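Nuclease-like protein (PDB 6GRB) probably acts as a structure-selective nuclease that resolves four-way DNA (Holliday) junctions and cleaves 5'-flaps, using metal ions. Local coordinates at residues 377-382 against 440-445; 21-26 against 444-449. All coordinates share one frame; numbering follows the deposited sequence.

Interaction 1: 377-382 against 440-445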
loop_
_atom_site.group_PDB
_atom_site.type_symbol
_atom_site.label_atom_id
_atom_site.label_comp_id
_atom_site.label_asym_id
_atom_site.label_seq_id
_atom_site.Cartn_x
_atom_site.Cartn_y
_atom_site.Cartn_z
ATOM N N THR A 377 16.073 11.125 -1.144
ATOM C CA THR A 377 15.770 11.249 -2.564
ATOM C C THR A 377 16.052 12.676 -3.018
ATOM O O THR A 377 15.575 13.632 -2.384
ATOM C CB THR A 377 14.325 10.919 -2.869
ATOM O OG1 THR A 377 13.983 9.667 -2.273
ATOM C CG2 THR A 377 14.133 10.816 -4.375
ATOM N N PRO A 378 16.826 12.872 -4.085
ATOM C CA PRO A 378 17.090 14.238 -4.562
ATOM C C PRO A 378 15.806 14.921 -5.008
ATOM O O PRO A 378 15.033 14.372 -5.788
ATOM C CB PRO A 378 18.055 14.023 -5.733
ATOM C CG PRO A 378 18.719 12.727 -5.422
ATOM C CD PRO A 378 17.693 11.877 -4.737
ATOM N N GLU A 379 15.579 16.128 -4.502
ATOM C CA GLU A 379 14.413 16.907 -4.879
ATOM C C GLU A 379 14.867 18.260 -5.387
ATOM O O GLU A 379 15.907 18.779 -4.974
ATOM C CB GLU A 379 13.445 17.084 -3.712
ATOM C CG GLU A 379 12.727 15.803 -3.306
ATOM C CD GLU A 379 11.830 16.010 -2.100
ATOM O OE1 GLU A 379 10.613 15.756 -2.215
ATOM O OE2 GLU A 379 12.344 16.448 -1.048
ATOM N N LEU A 380 14.089 18.816 -6.302
ATOM C CA LEU A 380 14.339 20.146 -6.829
ATOM C C LEU A 380 13.194 21.067 -6.425
ATOM O O LEU A 380 12.022 20.662 -6.439
ATOM C CB LEU A 380 14.506 20.108 -8.356
ATOM C CG LEU A 380 15.765 19.405 -8.907
ATOM C CD1 LEU A 380 15.840 19.485 -10.422
ATOM C CD2 LEU A 380 17.011 19.999 -8.286
ATOM N N ARG A 381 13.541 22.291 -6.041
ATOM C CA ARG A 381 12.565 23.290 -5.608
ATOM C C ARG A 381 11.972 23.955 -6.843
ATOM O O ARG A 381 12.658 24.710 -7.536
ATOM C CB ARG A 381 13.233 24.328 -4.705
ATOM C CG ARG A 381 12.294 25.335 -4.110
ATOM C CD ARG A 381 11.388 24.688 -3.087
ATOM N NE ARG A 381 10.777 25.687 -2.216
ATOM C CZ ARG A 381 9.874 25.420 -1.273
ATOM N NH1 ARG A 381 9.470 24.167 -1.075
ATOM N NH2 ARG A 381 9.368 26.407 -0.533
ATOM N N VAL A 382 10.728 23.624 -7.163
ATOM C CA VAL A 382 10.120 24.159 -8.374
ATOM C C VAL A 382 8.975 25.139 -8.177
ATOM O O VAL A 382 8.155 25.000 -7.271
ATOM C CB VAL A 382 9.631 23.022 -9.295
ATOM C CG1 VAL A 382 8.890 23.592 -10.495
ATOM C CG2 VAL A 382 10.803 22.161 -9.744
ATOM N N LEU A 440 5.667 27.276 -4.646
ATOM C CA LEU A 440 6.868 26.454 -4.663
ATOM C C LEU A 440 6.554 25.078 -4.104
ATOM O O LEU A 440 5.809 24.956 -3.131
ATOM C CB LEU A 440 8.008 27.085 -3.844
ATOM C CG LEU A 440 8.577 28.453 -4.226
ATOM C CD1 LEU A 440 9.781 28.753 -3.376
ATOM C CD2 LEU A 440 8.954 28.524 -5.694
ATOM N N ALA A 441 7.136 24.047 -4.707
ATOM C CA ALA A 441 7.016 22.681 -4.222
ATOM C C ALA A 441 8.338 21.948 -4.406
ATOM O O ALA A 441 9.115 22.260 -5.311
ATOM C CB ALA A 441 5.914 21.925 -4.960
ATOM N N TRP A 442 8.582 20.964 -3.546
ATOM C CA TRP A 442 9.698 20.040 -3.719
ATOM C C TRP A 442 9.226 18.831 -4.522
ATOM O O TRP A 442 8.310 18.111 -4.097
ATOM C CB TRP A 442 10.271 19.586 -2.376
ATOM C CG TRP A 442 11.028 20.629 -1.611
ATOM C CD1 TRP A 442 10.612 21.275 -0.489
ATOM C CD2 TRP A 442 12.350 21.115 -1.884
ATOM N NE1 TRP A 442 11.579 22.146 -0.055
ATOM C CE2 TRP A 442 12.658 22.064 -0.892
ATOM C CE3 TRP A 442 13.300 20.839 -2.871
ATOM C CZ2 TRP A 442 13.878 22.741 -0.857
ATOM C CZ3 TRP A 442 14.510 21.497 -2.837
ATOM C CH2 TRP A 442 14.788 22.445 -1.842
ATOM N N VAL A 443 9.856 18.601 -5.672
ATOM C CA VAL A 443 9.495 17.476 -6.536
ATOM C C VAL A 443 10.738 16.626 -6.771
ATOM O O VAL A 443 11.835 17.183 -6.966
ATOM C CB VAL A 443 8.869 17.966 -7.854
ATOM C CG1 VAL A 443 8.505 16.795 -8.745
ATOM C CG2 VAL A 443 7.638 18.812 -7.556
ATOM N N PRO A 444 10.626 15.294 -6.716
ATOM C CA PRO A 444 11.812 14.432 -6.925
ATOM C C PRO A 444 12.479 14.683 -8.268
ATOM O O PRO A 444 11.820 14.741 -9.307
ATOM C CB PRO A 444 11.236 13.013 -6.832
ATOM C CG PRO A 444 10.057 13.170 -5.893
ATOM C CD PRO A 444 9.476 14.536 -6.179
ATOM N N GLU A 445 13.809 14.819 -8.232
ATOM C CA GLU A 445 14.583 15.208 -9.413
ATOM C C GLU A 445 14.341 14.271 -10.598
ATOM O O GLU A 445 14.309 14.720 -11.750
ATOM C CB GLU A 445 16.082 15.260 -9.068
ATOM C CG GLU A 445 16.968 15.710 -10.201
ATOM C CD GLU A 445 18.454 15.627 -9.855
ATOM O OE1 GLU A 445 18.809 14.804 -8.988
ATOM O OE2 GLU A 445 19.278 16.375 -10.448
#
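One face of the Trp442 indole carries Arg381, whose CD sits over the centre of the ring system 3.6 Å above its plane. The Arg381 CB packs over the six-membered ring as a CH-pi contact, 3.8 Å from its centroid. The chain bends at chi2 (69°), and this places CD over the indole. Beyond it the guanidinium makes an off-centre cation-pi contact, with CZ 4.4 Å from the centroid of the five-membered ring, and its plane is inclined 41° to the indole. Arg381 NH1 lies only 3.1 Å from Trp442 NE1, but both are donors and no hydrogen bond joins them. At the indole edge the backbone O of Glu379 lies 3.7 Å from Trp442 CZ3. The guanidinium in turn has Leu440 CB over one face, near the rim. Tryptophan suits this place because its broad, electron-rich surface accepts both methylenes and charge; Arg369 of strand 364-371 adds another cation-pi contact and salt-bridges Glu379. An alanine at Trp442 would probably take away the surface under Arg381 CB and CD and the cation-pi partner of its guanidinium, leaving that end freer to turn although Leu440 stays against it. Leu380 and Val382 lie on the other sheet face with Val443 and Ala441, apolar residues that suit a buried layer. The backbones pair through Leu380 with Val443 and Val382 with Ala441, two bonds each. At the end of the ladder Glu445 N donates a nearly straight hydrogen bond (176°) to Pro378 O at 2.8 Å, while Glu445 OE1 salt-bridges Arg368. These are neighbouring strands of a three-stranded antiparallel sheet followed by a helix, consistent with the chromodomain-like fold of the GEN1 C-terminal domain.

Interaction 2: 21-26 against 444-449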
loop_
_atom_site.group_PDB
_atom_site.type_symbol
_atom_site.label_atom_id
_atom_site.label_comp_id
_atom_site.label_asym_id
_atom_site.label_seq_id
_atom_site.Cartn_x
_atom_site.Cartn_y
_atom_site.Cartn_z
ATOM N N LEU A 21 10.673 4.449 -2.272
ATOM C CA LEU A 21 10.248 3.255 -2.992
ATOM C C LEU A 21 9.729 3.609 -4.371
ATOM O O LEU A 21 10.041 2.930 -5.353
ATOM C CB LEU A 21 9.165 2.518 -2.214
ATOM C CG LEU A 21 9.569 1.788 -0.951
ATOM C CD1 LEU A 21 8.300 1.414 -0.195
ATOM C CD2 LEU A 21 10.394 0.554 -1.292
ATOM N N ALA A 22 8.897 4.647 -4.456
ATOM C CA ALA A 22 8.352 5.050 -5.749
ATOM C C ALA A 22 9.460 5.455 -6.722
ATOM O O ALA A 22 9.458 5.043 -7.888
ATOM C CB ALA A 22 7.358 6.199 -5.558
ATOM N N ILE A 23 10.416 6.271 -6.261
ATOM C CA ILE A 23 11.414 6.803 -7.175
ATOM C C ILE A 23 12.494 5.763 -7.502
ATOM O O ILE A 23 13.020 5.749 -8.621
ATOM C CB ILE A 23 12.004 8.096 -6.593
ATOM C CG1 ILE A 23 10.923 9.178 -6.514
ATOM C CG2 ILE A 23 13.170 8.596 -7.422
ATOM C CD1 ILE A 23 10.448 9.711 -7.876
ATOM N N ASP A 24 12.848 4.892 -6.547
ATOM C CA ASP A 24 13.755 3.786 -6.844
ATOM C C ASP A 24 13.168 2.911 -7.938
ATOM O O ASP A 24 13.842 2.567 -8.925
ATOM C CB ASP A 24 14.003 2.946 -5.588
ATOM C CG ASP A 24 15.069 3.539 -4.658
ATOM O OD1 ASP A 24 15.754 4.542 -5.015
ATOM O OD2 ASP A 24 15.251 2.965 -3.554
ATOM N N HIS A 25 11.895 2.560 -7.782
ATOM C CA HIS A 25 11.227 1.695 -8.744
ATOM C C HIS A 25 11.110 2.369 -10.106
ATOM O O HIS A 25 11.361 1.734 -11.145
ATOM C CB HIS A 25 9.856 1.299 -8.215
ATOM C CG HIS A 25 9.154 0.301 -9.070
ATOM N ND1 HIS A 25 8.473 0.648 -10.218
ATOM C CD2 HIS A 25 9.030 -1.041 -8.948
ATOM C CE1 HIS A 25 7.974 -0.441 -10.771
ATOM N NE2 HIS A 25 8.287 -1.475 -10.014
ATOM N N LEU A 26 10.738 3.656 -10.115
ATOM C CA LEU A 26 10.692 4.421 -11.358
ATOM C C LEU A 26 12.061 4.441 -12.043
ATOM O O LEU A 26 12.147 4.349 -13.275
ATOM C CB LEU A 26 10.187 5.834 -11.059
ATOM C CG LEU A 26 10.172 6.907 -12.141
ATOM C CD1 LEU A 26 9.639 6.343 -13.471
ATOM C CD2 LEU A 26 9.377 8.150 -11.673
ATOM N N PRO A 444 10.626 15.294 -6.716
ATOM C CA PRO A 444 11.812 14.432 -6.925
ATOM C C PRO A 444 12.479 14.683 -8.268
ATOM O O PRO A 444 11.820 14.741 -9.307
ATOM C CB PRO A 444 11.236 13.013 -6.832
ATOM C CG PRO A 444 10.057 13.170 -5.893
ATOM C CD PRO A 444 9.476 14.536 -6.179
ATOM N N GLU A 445 13.809 14.819 -8.232
ATOM C CA GLU A 445 14.583 15.208 -9.413
ATOM C C GLU A 445 14.341 14.271 -10.598
ATOM O O GLU A 445 14.309 14.720 -11.750
ATOM C CB GLU A 445 16.082 15.260 -9.068
ATOM C CG GLU A 445 16.968 15.710 -10.201
ATOM C CD GLU A 445 18.454 15.627 -9.855
ATOM O OE1 GLU A 445 18.809 14.804 -8.988
ATOM O OE2 GLU A 445 19.278 16.375 -10.448
ATOM N N THR A 446 14.174 12.969 -10.356
ATOM C CA THR A 446 14.035 12.124 -11.531
ATOM C C THR A 446 12.654 12.254 -12.158
ATOM O O THR A 446 12.505 12.040 -13.368
ATOM C CB THR A 446 14.369 10.657 -11.221
ATOM O OG1 THR A 446 13.512 10.154 -10.197
ATOM C CG2 THR A 446 15.805 10.498 -10.810
ATOM N N ILE A 447 11.639 12.646 -11.385
ATOM C CA ILE A 447 10.363 12.954 -12.026
ATOM C C ILE A 447 10.499 14.198 -12.906
ATOM O O ILE A 447 9.888 14.288 -13.975
ATOM C CB ILE A 447 9.238 13.088 -10.975
ATOM C CG1 ILE A 447 8.843 11.713 -10.453
ATOM C CG2 ILE A 447 8.010 13.783 -11.559
ATOM C CD1 ILE A 447 7.610 11.713 -9.613
ATOM N N LEU A 448 11.344 15.141 -12.515
ATOM C CA LEU A 448 11.512 16.358 -13.305
ATOM C C LEU A 448 12.377 16.134 -14.546
ATOM O O LEU A 448 12.220 16.847 -15.544
ATOM C CB LEU A 448 12.109 17.467 -12.436
ATOM C CG LEU A 448 11.347 17.979 -11.215
ATOM C CD1 LEU A 448 12.099 19.154 -10.622
ATOM C CD2 LEU A 448 9.936 18.373 -11.569
ATOM N N LYS A 449 13.301 15.175 -14.508
ATOM C CA LYS A 449 14.073 14.907 -15.711
ATOM C C LYS A 449 13.205 14.303 -16.806
ATOM O O LYS A 449 13.520 14.470 -17.988
ATOM C CB LYS A 449 15.257 14.004 -15.381
ATOM C CG LYS A 449 16.298 14.677 -14.489
ATOM C CD LYS A 449 17.441 13.744 -14.167
ATOM C CE LYS A 449 18.486 14.417 -13.303
ATOM N NZ LYS A 449 19.633 13.525 -12.933
#
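Helix 18-29 of the XPG N-terminal region meets the N-terminal end of helix 445-451 from the GEN1 C-terminal domain, with Ile23 reaching across to Pro444, Thr446 and Ile447. The segment axes are 10.5 Å apart at closest approach and inclined at 44°, so a few side chains bridge the gap, with no hydrogen bond between them. Ile23 does most of the work. Its CD1, placed by chi2 near -69°, lies 3.6 Å from both Pro444 CB and Ile447 CG1, and its side chain crosses each of theirs at about a right angle. The other branch, CG2, lies 3.2 Å from Thr446 OG1 as the two side chains slide past each other in opposite directions. A chi1 of 59° puts OG1, not CG2, of Thr446 next to Ile23 CG2. This is an inter-domain helix-helix contact, joining the PIN-type nuclease part to the C-terminal domain, and a beta-branched isoleucine suits it because its two branches meet different partners. One turn further on, Leu26 CD2 touches Ile447 CG1 at 3.8 Å, adding to the apolar contact on that carbon. Helix 318-340 completes the surroundings: Val335, Cys338 and Leu339 pack on Ile447, and Leu339 also on Leu26. Pro444 precedes the helix at its N-cap, where its carbonyl O receives Leu448 N at 3.3 Å.

The two contacts lie side by side, their centres about 10 Å apart, and share Pro444 and Glu445, where strand 439-444 runs into helix 445-451. Along the chain segment 21-26 comes first, strand 377-384 follows, and both contacts end on the same stretch near the modelled C-terminus. Leu448, on the same helix but not touching segment 21-26, packs its methyls on Leu380, Val382 and Val443, seating the helix on the sheet; Thr377 CG2 meets Ile23 CG2 directly. Interaction 1 lies within the C-terminal domain, whereas interaction 2 joins that domain to the nuclease part. Interaction 2 is the nearer to the DNA, about 16 Å against 25 Å between nearest atoms.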